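PDB 3KH8: MaoC-like dehydratase from Phytophthora Capsici, which probably catalyses the reversible hydration of 2-enoyl-CoA thioesters, as do the hydratase 2 enzymes built from paired hot-dog domains. Local coordinates for residues 60-63 / 64-68; 216-219 / 220-223. All blocks are in the same frame, centred on the assembly; numbering follows the deposited sequence.

Two short helices, one from each family region of the chain, end or begin at one internal junction, and the centres of the two contacts lie about 10 Å apart. Contact 1 (60-68) finishes helix 56-65 in the hydratase 2 N-terminal region; contact 2 (216-223) starts helix 219-223 in the MaoC-like region. They meet where I66 CG2 lies 3.5 Å from Y223 CE1 and where Y223 CB comes within 3.6 Å of G65 O. Both also pack against the second subunit. From Y223 onward the chain runs through the signature sequence of hydratase 2 enzymes, which in relatives carries the catalytic aspartate and histidine, so the junction probably lies close to the active site.

Contact 1. Residues 60-63 / 64-68; sequences LMYA and VGIGE
I66 lays its branched end obliquely against the ring of Y62, one helical turn earlier, and this pair forms the tight, apolar side of the helix end. The methyl CG2 of I66 makes an off-centre CH-pi contact, 4.2 Å from the centroid of the Y62 ring, while I66 CD1 lies on the same side of the ring, 3.8 Å from Y62 CE2. Y62 carries its ring anti to the backbone N (chi1 177°), which swings it beside its own carbonyl carbon, towards I66. In I66, CG1 sits between the backbone N and the carbonyl carbon, close above the carbonyls of the last turn, 3.4 Å from A63 O. V64 likewise tucks CG2 over M61 O. Regular helical bonds hold this part together: V64 N donates to L60 O almost in a straight line (172°), and I66 N closes on Y62 O at 3.0 Å. Further packing comes from Y87, edge-to-face on Y62, and from M61 and V222 of the second subunit, on M61 and V64.

The other side is looser. G67 and E68 are partly exposed, and the bent E68 side chain turns its carboxylate away from the helix, where OE1 forms a salt bridge with R260 and OE2 accepts from D70 N. The E68 backbone turns back, its N bonding to A63 O at 2.9 Å, with CB beside the same oxygen. With G67 N on V64 O at 3.0 Å and a positive phi at G67, the C-prime residue, this makes the Schellman motif that ends helix 56-65.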
loop_
_atom_site.group_PDB
_atom_site.type_symbol
_atom_site.label_atom_id
_atom_site.label_comp_id
_atom_site.label_asym_id
_atom_site.label_seq_id
_atom_site.Cartn_x
_atom_site.Cartn_y
_atom_site.Cartn_z
ATOM N N LEU A 60 7.863 -2.658 -1.462
ATOM C CA LEU A 60 6.697 -3.471 -1.110
ATOM C C LEU A 60 5.386 -2.767 -1.455
ATOM O O LEU A 60 4.473 -3.386 -2.003
ATOM C CB LEU A 60 6.726 -3.851 0.380
ATOM C CG LEU A 60 7.950 -4.626 0.897
ATOM C CD1 LEU A 60 7.871 -4.872 2.401
ATOM C CD2 LEU A 60 8.108 -5.951 0.171
ATOM N N MET A 61 5.307 -1.473 -1.140
ATOM C CA MET A 61 4.115 -0.667 -1.420
ATOM C C MET A 61 3.825 -0.576 -2.916
ATOM O O MET A 61 2.664 -0.588 -3.334
ATOM C CB MET A 61 4.272 0.741 -0.839
ATOM C CG MET A 61 4.346 0.788 0.694
ATOM S SD MET A 61 4.584 2.463 1.340
ATOM C CE MET A 61 3.297 3.342 0.455
ATOM N N TYR A 62 4.886 -0.470 -3.710
ATOM C CA TYR A 62 4.771 -0.477 -5.167
ATOM C C TYR A 62 4.291 -1.831 -5.692
ATOM O O TYR A 62 3.383 -1.889 -6.524
ATOM C CB TYR A 62 6.103 -0.096 -5.828
ATOM C CG TYR A 62 6.051 -0.171 -7.343
ATOM C CD1 TYR A 62 5.337 0.777 -8.082
ATOM C CD2 TYR A 62 6.694 -1.201 -8.034
ATOM C CE1 TYR A 62 5.274 0.710 -9.477
ATOM C CE2 TYR A 62 6.635 -1.279 -9.439
ATOM C CZ TYR A 62 5.920 -0.318 -10.145
ATOM O OH TYR A 62 5.848 -0.375 -11.522
ATOM N N ALA A 63 4.907 -2.910 -5.211
ATOM C CA ALA A 63 4.536 -4.264 -5.629
ATOM C C ALA A 63 3.048 -4.535 -5.399
ATOM O O ALA A 63 2.359 -5.009 -6.307
ATOM C CB ALA A 63 5.394 -5.308 -4.917
ATOM N N VAL A 64 2.547 -4.211 -4.205
ATOM C CA VAL A 64 1.115 -4.385 -3.923
ATOM C C VAL A 64 0.259 -3.401 -4.739
ATOM O O VAL A 64 -0.853 -3.734 -5.150
ATOM C CB VAL A 64 0.752 -4.353 -2.388
ATOM C CG1 VAL A 64 1.616 -5.331 -1.593
ATOM C CG2 VAL A 64 0.844 -2.954 -1.801
ATOM N N GLY A 65 0.809 -2.215 -5.001
ATOM C CA GLY A 65 0.141 -1.201 -5.815
ATOM C C GLY A 65 -0.146 -1.672 -7.233
ATOM O O GLY A 65 -1.181 -1.336 -7.799
ATOM N N ILE A 66 0.767 -2.449 -7.808
ATOM C CA ILE A 66 0.553 -2.992 -9.157
ATOM C C ILE A 66 -0.090 -4.387 -9.122
ATOM O O ILE A 66 -0.254 -5.035 -10.154
ATOM C CB ILE A 66 1.839 -2.963 -10.024
ATOM C CG1 ILE A 66 2.962 -3.802 -9.393
ATOM C CG2 ILE A 66 2.285 -1.510 -10.265
ATOM C CD1 ILE A 66 4.152 -4.048 -10.331
ATOM N N GLY A 67 -0.455 -4.835 -7.922
ATOM C CA GLY A 67 -1.200 -6.078 -7.756
ATOM C C GLY A 67 -0.359 -7.338 -7.705
ATOM O O GLY A 67 -0.903 -8.441 -7.740
ATOM N N GLU A 68 0.960 -7.191 -7.614
ATOM C CA GLU A 68 1.838 -8.358 -7.521
ATOM C C GLU A 68 1.767 -8.984 -6.127
ATOM O O GLU A 68 1.748 -8.269 -5.119
ATOM C CB GLU A 68 3.287 -7.993 -7.873
ATOM C CG GLU A 68 4.228 -9.201 -7.976
ATOM C CD GLU A 68 3.699 -10.277 -8.914
ATOM O OE1 GLU A 68 3.607 -10.015 -10.132
ATOM O OE2 GLU A 68 3.372 -11.385 -8.429
#

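Contact 2. Residues 216-219 / 220-223; sequences SPHQ and AQVY
Q219 and H218, the two residues that bury most surface in this contact, offer their carbonyl oxygens to the opening turn of helix 219-223. Q219 O is the firmer acceptor: Y223 N approaches it in the carbonyl plane at 2.8 Å and nearly straight (168°), while V222 N adds a weak second bond to the same oxygen. CG of Q219 lies anti to the backbone N (chi1 -166°), and the side chain then bends at chi2, heading off towards L249 and C253 rather than along the helix.

H218 O is held more diffusely, by weak bonds from Q221 N at 3.0 Å and from V222 N at a longer reach. Q221 CB closes in on this oxygen as well, at 3.3 Å. From there the extended Q221 side chain runs back so that OE1 comes within 3.8 Å of H218 CB, meeting the imidazole only obliquely. Its amide nitrogen NE2 is engaged elsewhere, donating to S69 O of the second subunit, a residue on which H218 also packs. P217 CG lies over the centre of one face of the H218 ring.

A220 ranks third within the contact; its N donates weakly to a water, which in turn donates to P217 O at 2.8 Å, bridging loop and helix. Before this, S216 OG accepts from H218 N at 2.9 Å and S216 O from Q219 N, giving an ST turn within a type I beta turn. A compact turn thus leads from strand 209-214 into helix 219-223, whose last residue, Y223, begins the sequence characteristic of hydratase 2 hot-dog domains.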
loop_
_atom_site.group_PDB
_atom_site.type_symbol
_atom_site.label_atom_id
_atom_site.label_comp_id
_atom_site.label_asym_id
_atom_site.label_seq_id
_atom_site.Cartn_x
_atom_site.Cartn_y
_atom_site.Cartn_z
ATOM N N SER A 216 -8.426 -4.398 -8.686
ATOM C CA SER A 216 -9.391 -4.016 -7.663
ATOM C C SER A 216 -10.080 -2.710 -8.061
ATOM O O SER A 216 -9.456 -1.855 -8.686
ATOM C CB SER A 216 -8.682 -3.843 -6.316
ATOM O OG SER A 216 -9.524 -3.189 -5.382
ATOM N N PRO A 217 -11.368 -2.544 -7.699
ATOM C CA PRO A 217 -11.994 -1.226 -7.876
ATOM C C PRO A 217 -11.265 -0.121 -7.104
ATOM O O PRO A 217 -11.427 1.059 -7.418
ATOM C CB PRO A 217 -13.413 -1.420 -7.318
ATOM C CG PRO A 217 -13.376 -2.707 -6.561
ATOM C CD PRO A 217 -12.328 -3.547 -7.206
ATOM N N HIS A 218 -10.458 -0.507 -6.119
ATOM C CA HIS A 218 -9.714 0.456 -5.312
ATOM C C HIS A 218 -8.218 0.442 -5.616
ATOM O O HIS A 218 -7.418 0.971 -4.846
ATOM C CB HIS A 218 -10.000 0.222 -3.820
ATOM C CG HIS A 218 -11.453 0.004 -3.530
ATOM N ND1 HIS A 218 -11.928 -1.123 -2.897
ATOM C CD2 HIS A 218 -12.541 0.746 -3.846
ATOM C CE1 HIS A 218 -13.246 -1.051 -2.807
ATOM N NE2 HIS A 218 -13.643 0.069 -3.382
ATOM N N GLN A 219 -7.856 -0.131 -6.765
ATOM C CA GLN A 219 -6.455 -0.288 -7.163
ATOM C C GLN A 219 -5.696 1.038 -7.224
ATOM O O GLN A 219 -4.538 1.103 -6.813
ATOM C CB GLN A 219 -6.350 -1.025 -8.506
ATOM C CG GLN A 219 -4.952 -1.537 -8.844
ATOM C CD GLN A 219 -4.614 -2.848 -8.153
ATOM O OE1 GLN A 219 -3.536 -2.996 -7.570
ATOM N NE2 GLN A 219 -5.529 -3.808 -8.216
ATOM N N ALA A 220 -6.344 2.090 -7.731
ATOM C CA ALA A 220 -5.707 3.408 -7.818
ATOM C C ALA A 220 -5.443 4.022 -6.444
ATOM O O ALA A 220 -4.485 4.778 -6.277
ATOM C CB ALA A 220 -6.535 4.361 -8.677
ATOM N N GLN A 221 -6.291 3.694 -5.469
ATOM C CA GLN A 221 -6.124 4.187 -4.092
ATOM C C GLN A 221 -4.843 3.645 -3.467
ATOM O O GLN A 221 -4.232 4.301 -2.615
ATOM C CB GLN A 221 -7.320 3.806 -3.217
ATOM C CG GLN A 221 -8.675 4.349 -3.682
ATOM C CD GLN A 221 -9.770 4.128 -2.650
ATOM O OE1 GLN A 221 -9.595 3.363 -1.703
ATOM N NE2 GLN A 221 -10.904 4.801 -2.827
ATOM N N VAL A 222 -4.446 2.446 -3.892
ATOM C CA VAL A 222 -3.218 1.819 -3.399
ATOM C C VAL A 222 -2.028 2.229 -4.266
ATOM O O VAL A 222 -0.976 2.607 -3.745
ATOM C CB VAL A 222 -3.335 0.265 -3.342
ATOM C CG1 VAL A 222 -2.095 -0.350 -2.687
ATOM C CG2 VAL A 222 -4.581 -0.149 -2.576
ATOM N N TYR A 223 -2.200 2.171 -5.586
ATOM C CA TYR A 223 -1.105 2.503 -6.508
ATOM C C TYR A 223 -0.579 3.934 -6.339
ATOM O O TYR A 223 0.627 4.167 -6.438
ATOM C CB TYR A 223 -1.474 2.232 -7.977
ATOM C CG TYR A 223 -0.321 2.556 -8.898
ATOM C CD1 TYR A 223 0.738 1.665 -9.057
ATOM C CD2 TYR A 223 -0.260 3.779 -9.564
ATOM C CE1 TYR A 223 1.817 1.974 -9.873
ATOM C CE2 TYR A 223 0.824 4.100 -10.380
ATOM C CZ TYR A 223 1.852 3.190 -10.531
ATOM O OH TYR A 223 2.919 3.491 -11.328
HETATM O O HOH W 1 -9.266 2.849 -7.388
#